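Local coordinates for protein oxidoreductase YdhF (Escherichia coli, PDB 1OG6) that may act as an NADPH-dependent oxidoreductase of the aldo-keto reductase family and binds NADP in its alpha/beta barrel, at residues Tyr99-Asp104 with Leu125-Pro130; Asp104-Ser109 with Asp137-Ala142. All coordinates share one frame; numbering follows the deposited sequence.

Contact 1. Residues Tyr99-Asp104 with Leu125-Pro130; sequences YITDRD and LLIHRP. With NAP (NADP nicotinamide-adenine-dinucleotide phosphate), chain F.
Tyr99 meets Arg129 and Pro130 through the outer end of its ring. Its OH lies 3.2 Å from Arg129 CG, and Arg129 CG is also 3.6 Å from Tyr99 CZ. Tyr99 CE2 comes within 3.3 Å of Pro130 O. The arginine chain crosses the tyrosine at a slant, with the ring and guanidinium planes 23° apart. Arg129 CG is anti to the backbone N (chi1 -176°), and the chain then bends at chi2 and chi3. Its methylene part therefore meets the phenol, while the guanidinium turns on toward the cofactor. A second, purely apolar touch is methyl to methyl: Thr101 CG2 is 4.3 Å from Ile127 CG2.

The polar part is water-mediated. A water 3.0 Å from Tyr99 OH bonds to it and also donates to Pro130 O. With an alanine at Tyr99, this water would probably lose one of its partners and a gap would open beside the Arg129 methylenes.

The fold is the TIM barrel of aldo-keto reductases. Residues 125-127 end a barrel strand, and residues 128-130 continue into the loop beyond it. Across from them, residues 99-102 lead into helix 103-116. Asp102 is the N-cap of that helix, through a weak bond from His105 N to Asp102 OD2.

The ligand side is reached by His128 and Arg129, both of the NADP pocket. The carboxamide oxygen O7N lies at the edge of the His128 ring, in its plane, 3.7 Å from His128 CE1. Arg129 NH2 is also 3.7 Å from NADP O7N. His128 O accepts a weak hydrogen bond from Asn159.

Another subunit covers part of the contact. Tyr99 packs on Val297 of the second subunit, and Thr101 OG1, hydrogen-bonded to Asp131, has a weak bond to Arg282 of that subunit.

Contact 2. Residues Asp104-Ser109 with Asp137-Ala142; sequences DHIIKS and DEVADA
Ala142 sets its methyl against two successive isoleucines, Ile106 and Ile107, and this is the tight part of the contact. Ala142 CB lies 3.7 Å from Ile107 CG1 and 4.0 Å from Ile106 CB. The small side chain lets the backbones come near: the CA atoms of Ile107 and Ala142 are 5.8 Å apart. Ile107 CD1 reaches along to Ala142 CA at 3.9 Å.

Ile106 also meets Val139, one helical turn before Ala142. CG1 of Ile106 stands beside its backbone N (chi1 -63°), and the chain then extends to bring CD1 within 4.2 Å of Val139 CG1. The two side chains cross at about a right angle.

These are neighbouring outer helices of the TIM barrel, 103-116 and 136-147, with strand 122-127 between them in the chain. Their short segments run in roughly the same direction, at 33°, with axes 9.0 Å apart at closest approach. Ile106 and Val139 both rest on Ile127 of that strand, and so fill the layer between helices and barrel.

The outer side is looser and polar. Asp104 and Asp141 are exposed, and Asp104 points away from the other helix. Asp104 OD1 and Glu138 OE2 are 6.5 Å apart, so these two acids do not meet. At the start of helix 136-147, Asp137 OD1 makes a salt bridge to Arg203 of the second subunit.

Contacts 1 and 2 adjoin, with centres about 7 Å apart, and share Asp104 near the start of helix 103-116. The chain passes from this helix to strand 122-127 and on to helix 136-147, so the segments of the two contacts alternate. Where they touch, Arg103 O lies 3.7 Å from Ala142 CB, and the like charges Asp102 OD1 and Glu138 OE2 are 3.3 Å apart. Ile127 of contact 1 also joins the two. The contacts differ in nearness to NADP. Contact 1 holds the pocket residues His128 and Arg129. In contact 2, the side chain of Val139 is about 12 Å from that of Ser158, an NADP-binding residue.

Contact 1. Residues Tyr99-Asp104 with Leu125-Pro130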
# COMPACT_ATOMS: atom_id res chain seq x y z
N TYR C 99 15.32 -16.28 -9.51
CA TYR C 99 13.97 -16.82 -9.66
C TYR C 99 13.69 -17.28 -11.10
O TYR C 99 14.25 -16.74 -12.05
CB TYR C 99 12.94 -15.76 -9.30
CG TYR C 99 13.08 -15.12 -7.94
CD1 TYR C 99 13.24 -15.90 -6.80
CD2 TYR C 99 12.94 -13.74 -7.78
CE1 TYR C 99 13.25 -15.32 -5.53
CE2 TYR C 99 12.95 -13.16 -6.52
CZ TYR C 99 13.10 -13.95 -5.40
OH TYR C 99 13.08 -13.39 -4.15
N ILE C 100 12.80 -18.26 -11.23
CA ILE C 100 12.40 -18.76 -12.55
C ILE C 100 10.89 -19.05 -12.60
O ILE C 100 10.45 -20.20 -12.55
CB ILE C 100 13.17 -20.03 -12.94
CG1 ILE C 100 14.66 -19.85 -12.64
CG2 ILE C 100 13.00 -20.30 -14.44
CD1 ILE C 100 15.45 -21.13 -12.74
N THR C 101 10.11 -17.98 -12.71
CA THR C 101 8.66 -18.05 -12.78
C THR C 101 8.24 -18.16 -14.25
O THR C 101 7.14 -17.77 -14.64
CB THR C 101 8.01 -16.78 -12.16
OG1 THR C 101 8.43 -15.62 -12.90
CG2 THR C 101 8.44 -16.61 -10.72
N ASP C 102 9.15 -18.70 -15.06
CA ASP C 102 8.94 -18.91 -16.49
C ASP C 102 7.90 -20.02 -16.69
O ASP C 102 7.96 -21.06 -16.04
CB ASP C 102 10.28 -19.31 -17.12
CG ASP C 102 10.14 -19.84 -18.54
OD1 ASP C 102 9.61 -19.11 -19.40
OD2 ASP C 102 10.55 -21.00 -18.78
N ARG C 103 6.95 -19.79 -17.58
CA ARG C 103 5.89 -20.76 -17.85
C ARG C 103 6.37 -22.21 -17.88
O ARG C 103 5.95 -23.03 -17.07
CB ARG C 103 5.20 -20.43 -19.18
CG ARG C 103 4.14 -21.45 -19.63
CD ARG C 103 4.78 -22.61 -20.37
NE ARG C 103 3.86 -23.70 -20.66
CZ ARG C 103 2.75 -23.58 -21.37
NH1 ARG C 103 2.40 -22.41 -21.89
NH2 ARG C 103 1.98 -24.65 -21.58
N ASP C 104 7.26 -22.52 -18.82
CA ASP C 104 7.78 -23.87 -18.97
C ASP C 104 8.54 -24.39 -17.76
O ASP C 104 8.54 -25.59 -17.50
CB ASP C 104 8.69 -23.95 -20.20
CG ASP C 104 7.92 -24.26 -21.47
OD1 ASP C 104 7.02 -23.47 -21.84
OD2 ASP C 104 8.21 -25.30 -22.10
N LEU C 125 0.11 -26.08 -5.16
CA LEU C 125 1.36 -25.67 -5.77
C LEU C 125 1.41 -24.21 -5.46
O LEU C 125 0.48 -23.47 -5.74
CB LEU C 125 1.36 -25.85 -7.29
CG LEU C 125 2.71 -26.15 -7.94
CD1 LEU C 125 2.68 -25.63 -9.35
CD2 LEU C 125 3.86 -25.51 -7.19
N LEU C 126 2.52 -23.80 -4.86
CA LEU C 126 2.73 -22.42 -4.45
C LEU C 126 3.90 -21.78 -5.21
O LEU C 126 4.98 -22.37 -5.28
CB LEU C 126 3.05 -22.40 -2.96
CG LEU C 126 2.04 -22.11 -1.85
CD1 LEU C 126 0.71 -22.76 -2.10
CD2 LEU C 126 2.66 -22.59 -0.56
N ILE C 127 3.69 -20.60 -5.77
CA ILE C 127 4.81 -19.91 -6.42
C ILE C 127 5.67 -19.51 -5.21
O ILE C 127 5.36 -18.55 -4.50
CB ILE C 127 4.37 -18.63 -7.17
CG1 ILE C 127 3.42 -19.00 -8.31
CG2 ILE C 127 5.59 -17.91 -7.72
CD1 ILE C 127 4.05 -19.83 -9.38
N HIS C 128 6.72 -20.27 -4.97
CA HIS C 128 7.62 -20.07 -3.84
C HIS C 128 7.90 -18.64 -3.37
O HIS C 128 7.76 -18.33 -2.20
CB HIS C 128 8.97 -20.74 -4.13
CG HIS C 128 9.62 -21.35 -2.93
ND1 HIS C 128 9.56 -20.77 -1.68
CD2 HIS C 128 10.39 -22.45 -2.80
CE1 HIS C 128 10.27 -21.50 -0.83
NE2 HIS C 128 10.78 -22.52 -1.48
N ARG C 129 8.29 -17.75 -4.29
CA ARG C 129 8.63 -16.39 -3.90
C ARG C 129 8.32 -15.40 -5.05
O ARG C 129 8.39 -15.77 -6.22
CB ARG C 129 10.12 -16.39 -3.52
CG ARG C 129 10.69 -15.09 -3.00
CD ARG C 129 10.44 -14.87 -1.51
NE ARG C 129 11.15 -15.82 -0.66
CZ ARG C 129 11.37 -15.64 0.65
NH1 ARG C 129 10.93 -14.55 1.26
NH2 ARG C 129 12.02 -16.55 1.35
N PRO C 130 7.96 -14.14 -4.73
CA PRO C 130 7.63 -13.07 -5.69
C PRO C 130 8.82 -12.59 -6.53
O PRO C 130 9.83 -12.11 -6.00
CB PRO C 130 7.05 -11.97 -4.80
CG PRO C 130 7.80 -12.15 -3.54
CD PRO C 130 7.78 -13.65 -3.35
PA NAP F . 10.03 -23.24 13.01
O1A NAP F . 10.44 -22.00 13.52
O2A NAP F . 8.69 -23.90 13.25
O5B NAP F . 11.10 -24.37 13.42
C5B NAP F . 11.54 -24.40 14.79
C4B NAP F . 12.98 -25.03 14.72
O4B NAP F . 13.40 -25.00 16.14
C3B NAP F . 13.02 -26.53 14.35
O3B NAP F . 14.13 -26.67 13.47
C2B NAP F . 13.24 -27.31 15.63
O2B NAP F . 14.22 -28.34 15.52
C1B NAP F . 13.70 -26.25 16.69
N9A NAP F . 12.97 -26.44 17.93
C8A NAP F . 11.64 -26.71 18.19
N7A NAP F . 11.35 -26.82 19.48
C5A NAP F . 12.57 -26.61 20.10
C6A NAP F . 12.90 -26.60 21.46
N6A NAP F . 12.07 -26.81 22.50
N1A NAP F . 14.24 -26.35 21.80
N3A NAP F . 14.91 -26.13 19.44
C4A NAP F . 13.58 -26.37 19.14
O3 NAP F . 10.15 -23.19 11.43
PN NAP F . 11.29 -23.63 10.44
O1N NAP F . 12.13 -22.66 9.72
O2N NAP F . 11.09 -25.04 9.98
O5D NAP F . 10.27 -23.14 9.28
C5D NAP F . 8.82 -23.44 9.28
C4D NAP F . 8.41 -24.25 8.06
O4D NAP F . 7.94 -23.42 6.96
C3D NAP F . 9.46 -25.24 7.44
O3D NAP F . 9.29 -26.57 7.94
O2D NAP F . 8.63 -26.23 5.31
C1D NAP F . 8.51 -23.87 5.69
N1N NAP F . 9.28 -22.73 5.07
C2N NAP F . 8.70 -21.93 4.04
C3N NAP F . 9.46 -20.90 3.48
C7N NAP F . 8.84 -20.05 2.37
O7N NAP F . 9.54 -19.18 1.91
N7N NAP F . 7.62 -20.25 1.95
C4N NAP F . 10.84 -20.63 3.93
C5N NAP F . 11.38 -21.45 4.96
C6N NAP F . 10.61 -22.50 5.55
P2B NAP F . 14.12 -29.77 16.26
O1X NAP F . 13.13 -30.90 15.98
O2X NAP F . 15.46 -30.06 16.89
O3X NAP F . 14.59 -30.19 14.88
O HOH W 1 11.27 -11.04 -4.19

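Contact 2. Residues Asp104-Ser109 with Asp137-Ala142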
# COMPACT_ATOMS: atom_id res chain seq x y z
N ASP C 104 7.26 -22.52 -18.82
CA ASP C 104 7.78 -23.87 -18.97
C ASP C 104 8.54 -24.39 -17.76
O ASP C 104 8.54 -25.59 -17.50
CB ASP C 104 8.69 -23.95 -20.20
CG ASP C 104 7.92 -24.26 -21.47
OD1 ASP C 104 7.02 -23.47 -21.84
OD2 ASP C 104 8.21 -25.30 -22.10
N HIS C 105 9.19 -23.51 -17.02
CA HIS C 105 9.93 -23.98 -15.86
C HIS C 105 9.00 -24.52 -14.79
O HIS C 105 9.27 -25.56 -14.19
CB HIS C 105 10.78 -22.87 -15.27
CG HIS C 105 11.41 -23.26 -13.98
ND1 HIS C 105 10.70 -23.31 -12.80
CD2 HIS C 105 12.66 -23.68 -13.68
CE1 HIS C 105 11.49 -23.74 -11.83
NE2 HIS C 105 12.68 -23.98 -12.34
N ILE C 106 7.92 -23.81 -14.52
CA ILE C 106 6.96 -24.25 -13.51
C ILE C 106 6.46 -25.65 -13.88
O ILE C 106 6.69 -26.61 -13.14
CB ILE C 106 5.76 -23.27 -13.40
CG1 ILE C 106 6.25 -21.91 -12.93
CG2 ILE C 106 4.73 -23.81 -12.42
CD1 ILE C 106 5.23 -20.82 -13.07
N ILE C 107 5.79 -25.76 -15.03
CA ILE C 107 5.26 -27.05 -15.48
C ILE C 107 6.34 -28.12 -15.43
O ILE C 107 6.05 -29.31 -15.36
CB ILE C 107 4.72 -26.96 -16.92
CG1 ILE C 107 3.67 -25.86 -17.03
CG2 ILE C 107 4.08 -28.27 -17.30
CD1 ILE C 107 3.03 -25.79 -18.39
N LYS C 108 7.59 -27.70 -15.48
CA LYS C 108 8.69 -28.65 -15.44
C LYS C 108 8.85 -29.09 -13.98
O LYS C 108 8.87 -30.29 -13.69
CB LYS C 108 9.97 -27.99 -15.93
CG LYS C 108 11.11 -28.95 -16.19
CD LYS C 108 12.47 -28.25 -16.07
CE LYS C 108 12.74 -27.81 -14.62
NZ LYS C 108 14.08 -27.17 -14.41
N SER C 109 8.92 -28.10 -13.08
CA SER C 109 9.08 -28.32 -11.64
C SER C 109 7.92 -29.04 -10.96
O SER C 109 8.12 -29.82 -10.03
CB SER C 109 9.30 -26.98 -10.93
OG SER C 109 10.54 -26.41 -11.31
N ASP C 137 0.65 -13.49 -16.79
CA ASP C 137 0.11 -14.33 -17.83
C ASP C 137 0.84 -15.65 -18.00
O ASP C 137 0.22 -16.67 -18.24
CB ASP C 137 0.09 -13.57 -19.16
CG ASP C 137 -0.76 -12.33 -19.10
OD1 ASP C 137 -2.00 -12.45 -18.91
OD2 ASP C 137 -0.19 -11.23 -19.23
N GLU C 138 2.17 -15.62 -17.87
CA GLU C 138 2.94 -16.85 -18.01
C GLU C 138 2.63 -17.83 -16.90
O GLU C 138 2.50 -19.03 -17.14
CB GLU C 138 4.44 -16.54 -17.99
CG GLU C 138 5.02 -16.13 -19.33
CD GLU C 138 6.53 -16.28 -19.36
OE1 GLU C 138 7.24 -15.48 -18.69
OE2 GLU C 138 7.02 -17.22 -20.04
N VAL C 139 2.50 -17.32 -15.68
CA VAL C 139 2.19 -18.17 -14.54
C VAL C 139 0.77 -18.69 -14.62
O VAL C 139 0.50 -19.83 -14.25
CB VAL C 139 2.37 -17.40 -13.23
CG1 VAL C 139 2.07 -18.31 -12.06
CG2 VAL C 139 3.78 -16.86 -13.14
N ALA C 140 -0.15 -17.86 -15.09
CA ALA C 140 -1.54 -18.27 -15.20
C ALA C 140 -1.70 -19.42 -16.17
O ALA C 140 -2.50 -20.32 -15.93
CB ALA C 140 -2.39 -17.11 -15.65
N ASP C 141 -0.93 -19.41 -17.26
CA ASP C 141 -0.99 -20.47 -18.27
C ASP C 141 -0.41 -21.78 -17.75
O ASP C 141 -0.95 -22.85 -18.02
CB ASP C 141 -0.27 -20.06 -19.56
CG ASP C 141 -0.94 -18.88 -20.26
OD1 ASP C 141 -2.19 -18.81 -20.27
OD2 ASP C 141 -0.21 -18.02 -20.83
N ALA C 142 0.70 -21.70 -17.03
CA ALA C 142 1.30 -22.90 -16.48
C ALA C 142 0.29 -23.53 -15.52
O ALA C 142 0.23 -24.74 -15.38
CB ALA C 142 2.58 -22.55 -15.74